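Local atomic coordinates of 3-dehydroquinate dehydratase (Enterococcus faecalis, PDB entry 4PH6), a protein that catalyses the cis-dehydration of 3-dehydroquinate to 3-dehydroshikimate through an imine intermediate, the third step of the chorismate pathway to the aromatic amino acids. Residues W50-Y55 with S62-L67; D32-A37 with Q69-R74; L113-I118 with K140-N145. One frame throughout, in Å; residues are numbered along the deposited sequence.

Contact 1: W50-Y55 with S62-L67; sequences WRLDYY and SDVCNL
A single methyl group, CD2 of Leu67, pushes from helix 61-73 between two aromatic rings. It comes down over one face of Tyr55, 24° off the ring normal and 3.5 Å from CZ, and it also lies 3.7 Å from CH2 of Trp50. The two residues reach it differently: Tyr55 meets Leu67 tip to tip, whereas Trp50 crosses it at about a right angle. One turn earlier, Val64 divides its two methyls between three neighbours. Its CG1 touches Trp50 CH2 at 4.0 Å and also meets CD2 of Leu52, while its CG2 lies in the plane of the Tyr55 ring, 4.0 Å from CD2 at the ring edge. Leu52 fills in behind, its CD2 standing 3.5 Å above one face of the indole.

This is the strand-to-helix half of a beta-alpha-beta unit in the (beta/alpha)8 barrel: strand 47-51 ends in a short 3-10 turn, and the helix folds back against it. Trp50 and Arg51, at the C-terminal end of the strand, are predicted to bind 3-dehydroquinate. Branched aliphatic residues suit the helix side because their separate methyls can fit between broad rings.

Tyr55, with CG anti to its backbone N (chi1 -177°), sends its hydroxyl beyond the apolar patch. OH donates a very short bond of 2.5 Å to the syn lone pair of Asp63 OD2, with ring and carboxylate planes only 18° apart. Asn57 ND2 is a further hydrogen-bond partner of the hydroxyl.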
loop_
_atom_site.group_PDB
_atom_site.type_symbol
_atom_site.label_atom_id
_atom_site.label_comp_id
_atom_site.label_asym_id
_atom_site.label_seq_id
_atom_site.Cartn_x
_atom_site.Cartn_y
_atom_site.Cartn_z
ATOM N N TRP A 50 16.611 -5.149 19.979
ATOM C CA TRP A 50 17.992 -4.723 20.124
ATOM C C TRP A 50 18.843 -5.504 19.124
ATOM O O TRP A 50 18.916 -6.733 19.181
ATOM C CB TRP A 50 18.489 -4.923 21.564
ATOM C CG TRP A 50 19.935 -4.623 21.722
ATOM C CD1 TRP A 50 20.695 -3.792 20.948
ATOM C CD2 TRP A 50 20.823 -5.175 22.704
ATOM N NE1 TRP A 50 21.989 -3.784 21.395
ATOM C CE2 TRP A 50 22.093 -4.627 22.472
ATOM C CE3 TRP A 50 20.657 -6.081 23.758
ATOM C CZ2 TRP A 50 23.196 -4.955 23.252
ATOM C CZ3 TRP A 50 21.746 -6.403 24.529
ATOM C CH2 TRP A 50 23.002 -5.840 24.278
ATOM N N ARG A 51 19.457 -4.801 18.181
ATOM C CA ARG A 51 20.309 -5.467 17.202
ATOM C C ARG A 51 21.723 -5.685 17.750
ATOM O O ARG A 51 22.511 -4.754 17.854
ATOM C CB ARG A 51 20.355 -4.670 15.894
ATOM C CG ARG A 51 19.078 -4.763 15.046
ATOM C CD ARG A 51 18.998 -6.067 14.275
ATOM N NE ARG A 51 20.160 -6.237 13.408
ATOM C CZ ARG A 51 20.258 -5.754 12.170
ATOM N NH1 ARG A 51 19.252 -5.060 11.640
ATOM N NH2 ARG A 51 21.364 -5.963 11.463
ATOM N N LEU A 52 22.025 -6.938 18.075
ATOM C CA LEU A 52 23.292 -7.330 18.695
ATOM C C LEU A 52 24.512 -7.098 17.820
ATOM O O LEU A 52 25.589 -6.767 18.321
ATOM C CB LEU A 52 23.244 -8.814 19.089
ATOM C CG LEU A 52 22.214 -9.115 20.174
ATOM C CD1 LEU A 52 22.271 -10.568 20.583
ATOM C CD2 LEU A 52 22.442 -8.198 21.380
ATOM N N ASP A 53 24.343 -7.278 16.515
ATOM C CA ASP A 53 25.482 -7.263 15.607
ATOM C C ASP A 53 26.019 -5.841 15.414
ATOM O O ASP A 53 27.093 -5.657 14.839
ATOM C CB ASP A 53 25.111 -7.916 14.265
ATOM C CG ASP A 53 23.818 -7.388 13.689
ATOM O OD1 ASP A 53 23.862 -6.716 12.636
ATOM O OD2 ASP A 53 22.757 -7.635 14.293
ATOM N N TYR A 54 25.290 -4.846 15.926
ATOM C CA TYR A 54 25.801 -3.478 15.993
ATOM C C TYR A 54 26.624 -3.224 17.262
ATOM O O TYR A 54 27.472 -2.330 17.281
ATOM C CB TYR A 54 24.654 -2.463 15.945
ATOM C CG TYR A 54 24.146 -2.119 14.563
ATOM C CD1 TYR A 54 24.696 -1.072 13.831
ATOM C CD2 TYR A 54 23.097 -2.834 14.002
ATOM C CE1 TYR A 54 24.208 -0.754 12.576
ATOM C CE2 TYR A 54 22.615 -2.528 12.762
ATOM C CZ TYR A 54 23.167 -1.490 12.051
ATOM O OH TYR A 54 22.668 -1.203 10.817
ATOM N N TYR A 55 26.360 -3.990 18.326
ATOM C CA TYR A 55 26.999 -3.719 19.621
ATOM C C TYR A 55 28.508 -3.963 19.597
ATOM O O TYR A 55 28.955 -5.071 19.309
ATOM C CB TYR A 55 26.361 -4.553 20.734
ATOM C CG TYR A 55 26.946 -4.254 22.099
ATOM C CD1 TYR A 55 27.214 -2.947 22.485
ATOM C CD2 TYR A 55 27.240 -5.277 23.001
ATOM C CE1 TYR A 55 27.759 -2.659 23.717
ATOM C CE2 TYR A 55 27.771 -4.992 24.252
ATOM C CZ TYR A 55 28.031 -3.681 24.597
ATOM O OH TYR A 55 28.577 -3.384 25.816
ATOM N N SER A 62 29.093 -12.158 28.262
ATOM C CA SER A 62 28.630 -11.805 29.606
ATOM C C SER A 62 28.261 -10.339 29.704
ATOM O O SER A 62 27.311 -9.966 30.399
ATOM C CB SER A 62 29.696 -12.130 30.652
ATOM O OG SER A 62 29.909 -13.525 30.710
ATOM N N ASP A 63 29.047 -9.515 29.026
ATOM C CA ASP A 63 28.748 -8.105 28.894
ATOM C C ASP A 63 27.390 -7.950 28.220
ATOM O O ASP A 63 26.560 -7.144 28.644
ATOM C CB ASP A 63 29.837 -7.407 28.083
ATOM C CG ASP A 63 29.624 -5.922 27.984
ATOM O OD1 ASP A 63 30.196 -5.183 28.815
ATOM O OD2 ASP A 63 28.878 -5.489 27.089
ATOM N N VAL A 64 27.159 -8.753 27.181
ATOM C CA VAL A 64 25.903 -8.684 26.452
ATOM C C VAL A 64 24.732 -9.123 27.342
ATOM O O VAL A 64 23.687 -8.483 27.343
ATOM C CB VAL A 64 25.929 -9.551 25.169
ATOM C CG1 VAL A 64 24.588 -9.502 24.477
ATOM C CG2 VAL A 64 27.010 -9.075 24.222
ATOM N N CYS A 65 24.903 -10.207 28.097
ATOM C CA CYS A 65 23.841 -10.681 28.990
ATOM C C CYS A 65 23.460 -9.613 30.015
ATOM O O CYS A 65 22.280 -9.363 30.247
ATOM C CB CYS A 65 24.257 -11.974 29.709
ATOM S SG CYS A 65 24.334 -13.419 28.626
ATOM N N ASN A 66 24.471 -8.987 30.613
ATOM C CA ASN A 66 24.264 -7.951 31.626
ATOM C C ASN A 66 23.614 -6.722 31.032
ATOM O O ASN A 66 22.663 -6.164 31.583
ATOM C CB ASN A 66 25.583 -7.556 32.280
ATOM C CG ASN A 66 25.420 -6.402 33.255
ATOM O OD1 ASN A 66 25.029 -6.602 34.408
ATOM N ND2 ASN A 66 25.709 -5.184 32.795
ATOM N N LEU A 67 24.145 -6.298 29.897
ATOM C CA LEU A 67 23.569 -5.178 29.195
ATOM C C LEU A 67 22.110 -5.479 28.861
ATOM O O LEU A 67 21.262 -4.584 28.925
ATOM C CB LEU A 67 24.372 -4.863 27.934
ATOM C CG LEU A 67 23.895 -3.626 27.179
ATOM C CD1 LEU A 67 23.671 -2.477 28.129
ATOM C CD2 LEU A 67 24.887 -3.241 26.072
#

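Contact 2: D32-A37 with Q69-R74; sequences DILAEA and QQVMER
Leu34 covers one face of a charged group with a methyl: its CD1 sits 3.8 Å above the plane of the Arg74 guanidinium, over its centre, and the two side chains cross obliquely. The guanidinium is held in this attitude from its edge. The chain of Arg74, extended from CG to NE, runs back so that NH1 donates a 2.7 Å bond to the backbone O of Gln70. That oxygen lies 13° from the guanidinium plane, although the donor stands 35° out of the carbonyl plane. The backbone N of Arg74 bonds to Val71 O instead, so the side chain serves the carbonyl four residues back. Arginine suits this position because its long aliphatic part can lie against Leu34 while the rim of its guanidinium turns to the backbone carbonyl of Gln70.

Helices 30-40 and 61-73 are successive outer helices of the (beta/alpha)8 barrel and run nearly parallel, their short segments 21° apart and 9.0 Å at closest approach.

The other branch of Leu34 turns to the helix body, where CD2 reaches 3.7 Å from CB of Gln70 and 3.9 Å from CG2 of Val71. Deeper in, toward the strands, Val71 CG2 meets CG2 of Ile33 at 3.6 Å, again with the side chains crossing obliquely. Beta-branched residues place methyls close to their own backbones, which fits a seam this near the barrel wall; Val71 also touches Leu80, and Ile33 touches Ile25. Ala37, whose methyl points toward the other helix, brings CB within 4.1 Å of Val71 O, and its small size lets the backbones come close.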
loop_
_atom_site.group_PDB
_atom_site.type_symbol
_atom_site.label_atom_id
_atom_site.label_comp_id
_atom_site.label_asym_id
_atom_site.label_seq_id
_atom_site.Cartn_x
_atom_site.Cartn_y
_atom_site.Cartn_z
ATOM N N ASP A 32 24.582 4.562 24.708
ATOM C CA ASP A 32 23.549 4.973 23.769
ATOM C C ASP A 32 22.451 3.915 23.642
ATOM O O ASP A 32 21.301 4.246 23.363
ATOM C CB ASP A 32 24.158 5.267 22.402
ATOM C CG ASP A 32 24.858 6.596 22.368
ATOM O OD1 ASP A 32 25.803 6.757 21.572
ATOM O OD2 ASP A 32 24.469 7.484 23.148
ATOM N N ILE A 33 22.803 2.652 23.853
ATOM C CA ILE A 33 21.814 1.577 23.801
ATOM C C ILE A 33 20.830 1.712 24.967
ATOM O O ILE A 33 19.621 1.580 24.781
ATOM C CB ILE A 33 22.490 0.180 23.801
ATOM C CG1 ILE A 33 23.044 -0.139 22.408
ATOM C CG2 ILE A 33 21.512 -0.905 24.221
ATOM C CD1 ILE A 33 23.935 -1.372 22.356
ATOM N N LEU A 34 21.344 2.010 26.155
ATOM C CA LEU A 34 20.482 2.250 27.311
ATOM C C LEU A 34 19.619 3.503 27.128
ATOM O O LEU A 34 18.432 3.484 27.462
ATOM C CB LEU A 34 21.312 2.374 28.598
ATOM C CG LEU A 34 22.004 1.077 29.033
ATOM C CD1 LEU A 34 22.728 1.230 30.371
ATOM C CD2 LEU A 34 21.006 -0.065 29.063
ATOM N N ALA A 35 20.201 4.580 26.601
ATOM C CA ALA A 35 19.431 5.801 26.385
ATOM C C ALA A 35 18.240 5.540 25.464
ATOM O O ALA A 35 17.108 5.932 25.777
ATOM C CB ALA A 35 20.318 6.918 25.823
ATOM N N GLU A 36 18.495 4.859 24.352
ATOM C CA GLU A 36 17.458 4.588 23.364
ATOM C C GLU A 36 16.405 3.610 23.909
ATOM O O GLU A 36 15.253 3.618 23.481
ATOM C CB GLU A 36 18.077 4.058 22.070
ATOM C CG GLU A 36 18.968 5.069 21.371
ATOM C CD GLU A 36 19.355 4.657 19.960
ATOM O OE1 GLU A 36 18.805 3.658 19.444
ATOM O OE2 GLU A 36 20.214 5.341 19.358
ATOM N N ALA A 37 16.806 2.785 24.866
ATOM C CA ALA A 37 15.875 1.895 25.535
ATOM C C ALA A 37 14.932 2.728 26.387
ATOM O O ALA A 37 13.712 2.565 26.342
ATOM C CB ALA A 37 16.612 0.890 26.379
ATOM N N GLN A 69 20.042 -7.122 30.572
ATOM C CA GLN A 69 19.293 -6.914 31.808
ATOM C C GLN A 69 18.937 -5.442 32.026
ATOM O O GLN A 69 17.791 -5.106 32.330
ATOM C CB GLN A 69 20.088 -7.445 33.003
ATOM C CG GLN A 69 19.790 -8.891 33.331
ATOM C CD GLN A 69 18.322 -9.116 33.689
ATOM O OE1 GLN A 69 17.650 -8.228 34.230
ATOM N NE2 GLN A 69 17.826 -10.313 33.409
ATOM N N GLN A 70 19.926 -4.573 31.842
ATOM C CA GLN A 70 19.749 -3.131 31.970
ATOM C C GLN A 70 18.820 -2.523 30.907
ATOM O O GLN A 70 18.112 -1.543 31.168
ATOM C CB GLN A 70 21.117 -2.472 31.919
ATOM C CG GLN A 70 22.037 -2.986 33.017
ATOM C CD GLN A 70 23.468 -2.559 32.829
ATOM O OE1 GLN A 70 23.993 -2.583 31.719
ATOM N NE2 GLN A 70 24.112 -2.156 33.920
ATOM N N VAL A 71 18.840 -3.103 29.710
ATOM C CA VAL A 71 17.937 -2.706 28.640
ATOM C C VAL A 71 16.495 -3.050 28.999
ATOM O O VAL A 71 15.606 -2.212 28.889
ATOM C CB VAL A 71 18.311 -3.390 27.311
ATOM C CG1 VAL A 71 17.119 -3.441 26.377
ATOM C CG2 VAL A 71 19.476 -2.680 26.669
ATOM N N MET A 72 16.282 -4.284 29.454
ATOM C CA MET A 72 14.956 -4.735 29.881
ATOM C C MET A 72 14.360 -3.875 30.993
ATOM O O MET A 72 13.165 -3.561 30.978
ATOM C CB MET A 72 15.022 -6.185 30.345
ATOM C CG MET A 72 13.711 -6.712 30.866
ATOM S SD MET A 72 12.609 -7.026 29.494
ATOM C CE MET A 72 13.447 -8.415 28.708
ATOM N N GLU A 73 15.192 -3.500 31.962
ATOM C CA GLU A 73 14.726 -2.713 33.101
ATOM C C GLU A 73 14.141 -1.376 32.679
ATOM O O GLU A 73 13.256 -0.852 33.363
ATOM C CB GLU A 73 15.854 -2.473 34.101
ATOM C CG GLU A 73 16.340 -3.722 34.790
ATOM C CD GLU A 73 17.424 -3.421 35.800
ATOM O OE1 GLU A 73 18.156 -2.426 35.601
ATOM O OE2 GLU A 73 17.531 -4.167 36.803
ATOM N N ARG A 74 14.632 -0.838 31.559
ATOM C CA ARG A 74 14.189 0.462 31.038
ATOM C C ARG A 74 13.075 0.372 29.974
ATOM O O ARG A 74 12.709 1.383 29.381
ATOM C CB ARG A 74 15.389 1.221 30.435
ATOM C CG ARG A 74 16.483 1.625 31.428
ATOM C CD ARG A 74 17.837 1.838 30.735
ATOM N NE ARG A 74 18.853 2.380 31.641
ATOM C CZ ARG A 74 19.518 1.668 32.553
ATOM N NH1 ARG A 74 19.276 0.366 32.713
ATOM N NH2 ARG A 74 20.424 2.263 33.324
#

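Contact 3: L113-I118 with K140-N145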
loop_
_atom_site.group_PDB
_atom_site.type_symbol
_atom_site.label_atom_id
_atom_site.label_comp_id
_atom_site.label_asym_id
_atom_site.label_seq_id
_atom_site.Cartn_x
_atom_site.Cartn_y
_atom_site.Cartn_z
ATOM N N LEU A 113 15.331 -11.341 27.809
ATOM C CA LEU A 113 14.741 -11.264 26.471
ATOM C C LEU A 113 13.402 -11.983 26.429
ATOM O O LEU A 113 13.175 -12.913 27.176
ATOM C CB LEU A 113 15.693 -11.853 25.425
ATOM C CG LEU A 113 16.093 -13.324 25.538
ATOM C CD1 LEU A 113 15.804 -14.033 24.250
ATOM C CD2 LEU A 113 17.545 -13.511 25.919
ATOM N N ASP A 114 12.517 -11.560 25.538
ATOM C CA ASP A 114 11.190 -12.166 25.458
ATOM C C ASP A 114 11.025 -12.954 24.171
ATOM O O ASP A 114 10.286 -13.938 24.133
ATOM C CB ASP A 114 10.115 -11.087 25.568
ATOM C CG ASP A 114 10.235 -10.302 26.852
ATOM O OD1 ASP A 114 10.257 -10.932 27.921
ATOM O OD2 ASP A 114 10.364 -9.068 26.809
ATOM N N LEU A 115 11.723 -12.513 23.126
ATOM C CA LEU A 115 11.720 -13.178 21.834
ATOM C C LEU A 115 13.143 -13.318 21.328
ATOM O O LEU A 115 13.985 -12.450 21.545
ATOM C CB LEU A 115 10.875 -12.414 20.811
ATOM C CG LEU A 115 9.438 -12.099 21.188
ATOM C CD1 LEU A 115 9.342 -10.685 21.735
ATOM C CD2 LEU A 115 8.541 -12.291 19.990
ATOM N N LEU A 116 13.410 -14.431 20.663
ATOM C CA LEU A 116 14.740 -14.673 20.122
ATOM C C LEU A 116 14.646 -14.865 18.617
ATOM O O LEU A 116 13.860 -15.688 18.129
ATOM C CB LEU A 116 15.394 -15.902 20.790
ATOM C CG LEU A 116 16.814 -16.319 20.379
ATOM C CD1 LEU A 116 17.790 -15.141 20.418
ATOM C CD2 LEU A 116 17.325 -17.490 21.242
ATOM N N ASP A 117 15.444 -14.083 17.899
ATOM C CA ASP A 117 15.563 -14.171 16.460
ATOM C C ASP A 117 16.604 -15.234 16.058
ATOM O O ASP A 117 17.765 -15.167 16.462
ATOM C CB ASP A 117 15.946 -12.795 15.881
ATOM C CG ASP A 117 16.125 -12.816 14.366
ATOM O OD1 ASP A 117 17.104 -13.433 13.901
ATOM O OD2 ASP A 117 15.325 -12.176 13.644
ATOM N N ILE A 118 16.182 -16.200 15.247
ATOM C CA ILE A 118 17.074 -17.236 14.745
ATOM C C ILE A 118 16.876 -17.403 13.237
ATOM O O ILE A 118 15.769 -17.629 12.765
ATOM C CB ILE A 118 16.838 -18.584 15.439
ATOM C CG1 ILE A 118 17.048 -18.448 16.950
ATOM C CG2 ILE A 118 17.756 -19.680 14.845
ATOM C CD1 ILE A 118 16.737 -19.703 17.727
ATOM N N LYS A 140 9.881 -16.683 23.306
ATOM C CA LYS A 140 9.243 -16.910 22.005
ATOM C C LYS A 140 10.272 -16.899 20.886
ATOM O O LYS A 140 11.176 -16.063 20.861
ATOM C CB LYS A 140 8.173 -15.846 21.701
ATOM C CG LYS A 140 7.092 -15.684 22.754
ATOM C CD LYS A 140 6.303 -16.966 22.947
ATOM C CE LYS A 140 5.259 -16.780 24.050
ATOM N NZ LYS A 140 4.656 -18.084 24.454
ATOM N N ILE A 141 10.118 -17.812 19.938
ATOM C CA ILE A 141 11.082 -17.930 18.857
ATOM C C ILE A 141 10.633 -17.263 17.558
ATOM O O ILE A 141 9.536 -17.521 17.054
ATOM C CB ILE A 141 11.394 -19.394 18.571
ATOM C CG1 ILE A 141 12.013 -20.024 19.816
ATOM C CG2 ILE A 141 12.344 -19.496 17.384
ATOM C CD1 ILE A 141 13.275 -19.322 20.288
ATOM N N VAL A 142 11.491 -16.405 17.016
ATOM C CA VAL A 142 11.247 -15.851 15.686
ATOM C C VAL A 142 12.270 -16.428 14.721
ATOM O O VAL A 142 13.426 -16.018 14.740
ATOM C CB VAL A 142 11.330 -14.302 15.646
ATOM C CG1 VAL A 142 11.044 -13.799 14.236
ATOM C CG2 VAL A 142 10.364 -13.675 16.639
ATOM N N LEU A 143 11.849 -17.393 13.902
ATOM C CA LEU A 143 12.692 -17.873 12.808
ATOM C C LEU A 143 12.542 -16.878 11.678
ATOM O O LEU A 143 11.491 -16.266 11.523
ATOM C CB LEU A 143 12.313 -19.287 12.346
ATOM C CG LEU A 143 12.616 -20.422 13.334
ATOM C CD1 LEU A 143 12.665 -21.778 12.633
ATOM C CD2 LEU A 143 13.895 -20.174 14.135
ATOM N N CYS A 144 13.594 -16.698 10.895
ATOM C CA CYS A 144 13.598 -15.603 9.956
ATOM C C CYS A 144 14.573 -15.785 8.820
ATOM O O CYS A 144 15.577 -16.498 8.933
ATOM C CB CYS A 144 13.920 -14.316 10.689
ATOM S SG CYS A 144 15.491 -14.443 11.502
ATOM N N ASN A 145 14.268 -15.112 7.721
ATOM C CA ASN A 145 15.150 -15.126 6.571
ATOM C C ASN A 145 15.184 -13.755 5.911
ATOM O O ASN A 145 14.173 -13.070 5.828
ATOM C CB ASN A 145 14.713 -16.205 5.579
ATOM C CG ASN A 145 15.487 -16.149 4.282
ATOM O OD1 ASN A 145 14.917 -15.914 3.230
ATOM N ND2 ASN A 145 16.804 -16.335 4.361
#
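Val142 O is gripped twice from the neighbouring strand: Ile118 N donates a 2.8 Å bond that is nearly straight (169° at the hydrogen) and lies in the carbonyl plane, and Asp117 CA adds a CA-H...O contact. The two strands are parallel and adjacent, 115-119 and 140-147 of the (beta/alpha)8 barrel, joined by the beta-alpha-beta crossover through helix 124-136. Lys140 O also has two partners, Leu116 N at 2.8 Å, nearly along the C=O axis, and Leu115 CA. In return, Leu116 O accepts from Val142 N at 2.7 Å, and Asp114 O from Lys140 N; the bond from Cys144 N to Ile118 O is weak.

Side chains alternate across the sheet. Leu116, Ile118, Ile141 and Leu143 point to the helix layer, where Ile118 and Leu143 lie side by side with CB of the first 3.6 Å from CD2 of the second. Their branched hydrocarbon suits this layer, and Ile118 also packs on Ala127 and Leu130. On the other face, Leu115 CD2 touches Val142 CG2 at 4.1 Å.

Further along that face the lining turns polar. Buried Asp117 forms a salt bridge through OD2 with Arg85, a predicted substrate-binding residue, which would favour the charged carboxylate. Cys144, small enough to fit beside it with SG in the crowded position between backbone N and carbonyl carbon (chi1 58°), places that sulphur 3.1 Å from both OD1 and OD2 of Asp117.

Contacts 1 and 2 share helix 61-73, with contact 1 nested along the chain inside the loop that contact 2 closes, and their centres are 11 Å apart. They meet where Ile33 CD1 lies 3.2 Å from Trp50 NE1 and Leu34 CD2 3.7 Å from Leu67 CD1. Contact 2 reaches contact 3 through Met72, whose CE lies 3.6 Å from Leu113 N. Contacts 1 and 3 have nearest atoms about 6 Å apart but reach the same sheet, and Arg85 joins them: its backbone N hydrogen-bonds to Asp53 of contact 1, and its side chain reaches Asp117 of contact 3. Arg85 is predicted to bind 3-dehydroquinate, and the side chain of Cys144 is about 4 Å from that of Lys173, the predicted Schiff-base lysine.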